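Local coordinates for protein transcriptional regulator, LysR family (Vibrio cholerae, PDB 3SZP) that activates virulence genes as a LysR-type transcription factor, probably binding promoter DNA through its winged helix-turn-helix domain, at residues L164-P168 with Q169-S173; H273-E276 with K277-L280. All coordinates share one frame; numbering follows the deposited sequence.

Contact 1: residues L164-P168 with Q169-S173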
# COMPACT_ATOMS: atom_id res chain seq x y z
N LEU A 164 -24.64 -10.88 -34.20
CA LEU A 164 -23.78 -9.74 -34.51
C LEU A 164 -24.59 -8.59 -35.07
O LEU A 164 -25.46 -8.79 -35.93
CB LEU A 164 -22.69 -10.16 -35.50
CG LEU A 164 -21.79 -11.28 -34.99
CD1 LEU A 164 -21.35 -12.22 -36.12
CD2 LEU A 164 -20.59 -10.72 -34.23
N VAL A 165 -24.32 -7.38 -34.58
CA VAL A 165 -25.05 -6.20 -35.02
C VAL A 165 -24.17 -4.97 -35.11
O VAL A 165 -23.16 -4.86 -34.39
CB VAL A 165 -26.24 -5.88 -34.08
CG1 VAL A 165 -27.35 -6.94 -34.23
CG2 VAL A 165 -25.79 -5.72 -32.63
N ALA A 166 -24.56 -4.06 -35.99
CA ALA A 166 -23.93 -2.75 -36.10
C ALA A 166 -25.00 -1.70 -36.42
O ALA A 166 -26.12 -2.05 -36.83
CB ALA A 166 -22.88 -2.76 -37.19
N SER A 167 -24.66 -0.43 -36.25
CA SER A 167 -25.61 0.63 -36.61
C SER A 167 -25.52 0.88 -38.12
O SER A 167 -24.46 0.70 -38.73
CB SER A 167 -25.35 1.91 -35.81
OG SER A 167 -24.46 2.78 -36.49
N PRO A 168 -26.63 1.30 -38.73
CA PRO A 168 -26.56 1.68 -40.15
C PRO A 168 -25.48 2.75 -40.38
O PRO A 168 -24.76 2.70 -41.38
CB PRO A 168 -27.94 2.28 -40.43
CG PRO A 168 -28.85 1.66 -39.40
CD PRO A 168 -27.98 1.41 -38.17
N GLN A 169 -25.36 3.70 -39.45
CA GLN A 169 -24.32 4.71 -39.55
C GLN A 169 -22.95 4.06 -39.70
O GLN A 169 -22.15 4.49 -40.52
CB GLN A 169 -24.35 5.67 -38.34
CG GLN A 169 -23.57 6.98 -38.54
CD GLN A 169 -23.08 7.63 -37.22
OE1 GLN A 169 -23.55 7.31 -36.11
NE2 GLN A 169 -22.12 8.54 -37.34
N TYR A 170 -22.67 3.01 -38.91
CA TYR A 170 -21.36 2.35 -38.98
C TYR A 170 -21.18 1.65 -40.33
O TYR A 170 -20.13 1.75 -40.97
CB TYR A 170 -21.16 1.35 -37.84
CG TYR A 170 -19.87 0.56 -37.96
CD1 TYR A 170 -18.66 1.09 -37.53
CD2 TYR A 170 -19.86 -0.69 -38.54
CE1 TYR A 170 -17.48 0.39 -37.65
CE2 TYR A 170 -18.69 -1.41 -38.68
CZ TYR A 170 -17.50 -0.86 -38.23
OH TYR A 170 -16.33 -1.57 -38.36
N LEU A 171 -22.21 0.93 -40.75
CA LEU A 171 -22.12 0.15 -41.97
C LEU A 171 -22.01 1.05 -43.20
O LEU A 171 -21.37 0.68 -44.18
CB LEU A 171 -23.31 -0.79 -42.08
CG LEU A 171 -23.22 -1.83 -40.97
CD1 LEU A 171 -24.43 -2.74 -40.97
CD2 LEU A 171 -21.93 -2.62 -41.13
N SER A 172 -22.63 2.23 -43.13
CA SER A 172 -22.52 3.23 -44.18
C SER A 172 -21.07 3.52 -44.52
O SER A 172 -20.74 3.79 -45.68
CB SER A 172 -23.18 4.54 -43.74
OG SER A 172 -24.59 4.47 -43.89
N SER A 173 -20.21 3.47 -43.52
CA SER A 173 -18.84 3.91 -43.67
C SER A 173 -17.83 2.75 -43.65
O SER A 173 -16.66 2.94 -43.97
CB SER A 173 -18.50 4.90 -42.56
OG SER A 173 -17.32 5.61 -42.88
O HOH W 1 -25.40 5.18 -35.13
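The ring of Y170 meets A166 obliquely, the methyl CB of A166 lying 3.9 Å from Y170 CD2, while H174 stacks on the ring from the next turn of chain. At the far end of the ring the phenol OH is hydrogen-bonded to H186 ND1 and Q187 N, which hold the hydroxyl in place. With CG anti to the backbone N of Y170 (chi1 174°), the ring leaves the helix start and also touches I233 of strand 233-237. The same A166 methyl is shared with L171, whose CG comes to 3.9 Å from A166 CB, so one small side chain at the end of the strand fills the angle between two residues of the following helix. S167, between the strand and the helix, is the N-cap. Its OG accepts from Y170 N at 3.0 Å with an N-H...O angle of 153°, and its carbonyl O receives L171 N at 3.0 Å. The next carbonyl, P168 O, takes S172 N at 2.8 Å. S167 OG is also 2.9 Å from a water that lies 3.0 Å from Q169 OE1, to which it can donate, so that it links the cap hydroxyl and the extended glutamine on the exposed side. A serine N-cap with proline in the first helical position is a common helix start; here it opens the short helix 168-173 directly after strand 153-166 of the LysR substrate-binding domain.

Contact 2: residues H273-E276 with K277-L280; sequences HQPE and KVRL
V278 is met from two directions by the residues just before its helix. Its CG1 lies 3.4 Å from Q274 CG, and the amide end of Q274 follows the same methyl because the glutamine chain bends at chi2 (63°). The other methyl, V278 CG2, rests 3.6 Å from CG of the P275 ring. R279 folds back over the chain as well: its guanidinium lies over the backbone at the helix start, with P275 C and E276 CA against one face, both above the plane and displaced toward the rim of the group, and NH1 2.8 Å from Q274 O. The bend of R279 at chi3 (-50°) turns the group back over this backbone. R279 NH2 donates to a water O at 2.9 Å, in the guanidinium plane, and that water in turn donates to E276 OE1. The two charged groups are thus bridged through solvent, OE1 of E276 and NH2 of R279 standing 4.3 Å apart. All of this surrounds the N-terminus of helix 276-287 in the substrate-binding domain, where P275 occupies the N-cap position. P275 O accepts from R279 N and, weakly, from V278 N, while E276 O receives L280 N at 2.8 Å in a nearly straight bond (N-H...O 176°). Farther out, V278 and K277 both touch I93 of strand 91-98, and K277 NZ makes a weak hydrogen bond to R92 O. L280 packs on A89 and Y117, and E276 reaches C86. On the loop side, Q274 NE2 is weakly bonded to N269 O.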
# COMPACT_ATOMS: atom_id res chain seq x y z
N HIS A 273 -36.96 -29.57 1.37
CA HIS A 273 -36.23 -28.88 2.43
C HIS A 273 -36.46 -27.39 2.30
O HIS A 273 -35.67 -26.58 2.78
CB HIS A 273 -34.74 -29.19 2.31
CG HIS A 273 -34.46 -30.58 1.83
ND1 HIS A 273 -34.26 -30.88 0.50
CD2 HIS A 273 -34.37 -31.75 2.50
CE1 HIS A 273 -34.05 -32.18 0.37
NE2 HIS A 273 -34.11 -32.73 1.57
N GLN A 274 -37.56 -27.04 1.65
CA GLN A 274 -37.77 -25.68 1.20
C GLN A 274 -39.01 -25.10 1.88
O GLN A 274 -40.08 -25.74 1.90
CB GLN A 274 -37.92 -25.68 -0.32
CG GLN A 274 -37.41 -24.43 -1.02
CD GLN A 274 -35.92 -24.21 -0.85
OE1 GLN A 274 -35.47 -23.61 0.12
NE2 GLN A 274 -35.14 -24.67 -1.83
N PRO A 275 -38.88 -23.91 2.47
CA PRO A 275 -40.06 -23.27 3.08
C PRO A 275 -41.08 -22.92 2.00
O PRO A 275 -40.75 -22.97 0.81
CB PRO A 275 -39.48 -22.00 3.71
CG PRO A 275 -38.23 -21.72 2.96
CD PRO A 275 -37.67 -23.07 2.60
N GLU A 276 -42.29 -22.55 2.41
CA GLU A 276 -43.35 -22.25 1.47
C GLU A 276 -43.01 -21.06 0.56
O GLU A 276 -43.28 -21.08 -0.64
CB GLU A 276 -44.68 -22.00 2.21
CG GLU A 276 -45.89 -21.91 1.30
CD GLU A 276 -47.21 -21.77 2.06
OE1 GLU A 276 -47.38 -22.43 3.12
OE2 GLU A 276 -48.08 -20.99 1.61
N LYS A 277 -42.41 -20.03 1.15
CA LYS A 277 -42.09 -18.81 0.42
C LYS A 277 -41.20 -19.10 -0.78
O LYS A 277 -41.38 -18.53 -1.85
CB LYS A 277 -41.42 -17.77 1.34
CG LYS A 277 -40.05 -18.18 1.85
CD LYS A 277 -39.49 -17.20 2.88
CE LYS A 277 -38.11 -17.65 3.35
NZ LYS A 277 -37.66 -16.96 4.59
N VAL A 278 -40.25 -20.02 -0.61
CA VAL A 278 -39.36 -20.39 -1.71
C VAL A 278 -40.06 -21.33 -2.70
O VAL A 278 -39.89 -21.19 -3.91
CB VAL A 278 -38.05 -21.01 -1.18
CG1 VAL A 278 -37.09 -21.28 -2.32
CG2 VAL A 278 -37.40 -20.09 -0.13
N ARG A 279 -40.85 -22.27 -2.18
CA ARG A 279 -41.63 -23.17 -3.04
C ARG A 279 -42.55 -22.40 -3.98
O ARG A 279 -42.61 -22.69 -5.16
CB ARG A 279 -42.45 -24.16 -2.21
CG ARG A 279 -41.64 -25.27 -1.55
CD ARG A 279 -42.54 -26.42 -1.07
NE ARG A 279 -43.67 -25.95 -0.28
CZ ARG A 279 -43.73 -26.00 1.05
NH1 ARG A 279 -42.73 -26.52 1.74
NH2 ARG A 279 -44.81 -25.55 1.69
N LEU A 280 -43.28 -21.43 -3.44
CA LEU A 280 -44.14 -20.57 -4.25
C LEU A 280 -43.33 -19.87 -5.36
O LEU A 280 -43.75 -19.81 -6.52
CB LEU A 280 -44.81 -19.52 -3.36
CG LEU A 280 -45.89 -20.04 -2.40
CD1 LEU A 280 -46.37 -18.95 -1.44
CD2 LEU A 280 -47.06 -20.63 -3.17
O HOH W 2 -46.23 -24.95 4.18

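In the fold
Both contacts are local helix starts within the LysR substrate-binding domain, on opposite sides of the chain's centre and with their own centres 48 Å apart, their nearest atoms about 35 Å from each other. Each is partly buried, yet they join different elements: contact 1 passes through the single residue S167 from strand 153-166 into helix 168-173, whereas contact 2 leads from a loop after strand 262-268 into helix 276-287. Contact 1 has a serine hydroxyl as its cap; contact 2 has a proline there, which offers no side-chain acceptor. Charged side chains joined by water mark the second, while the water of the first links neutral groups. Side chains of contact 1 touch strand 233-237 and those of contact 2 strand 91-98.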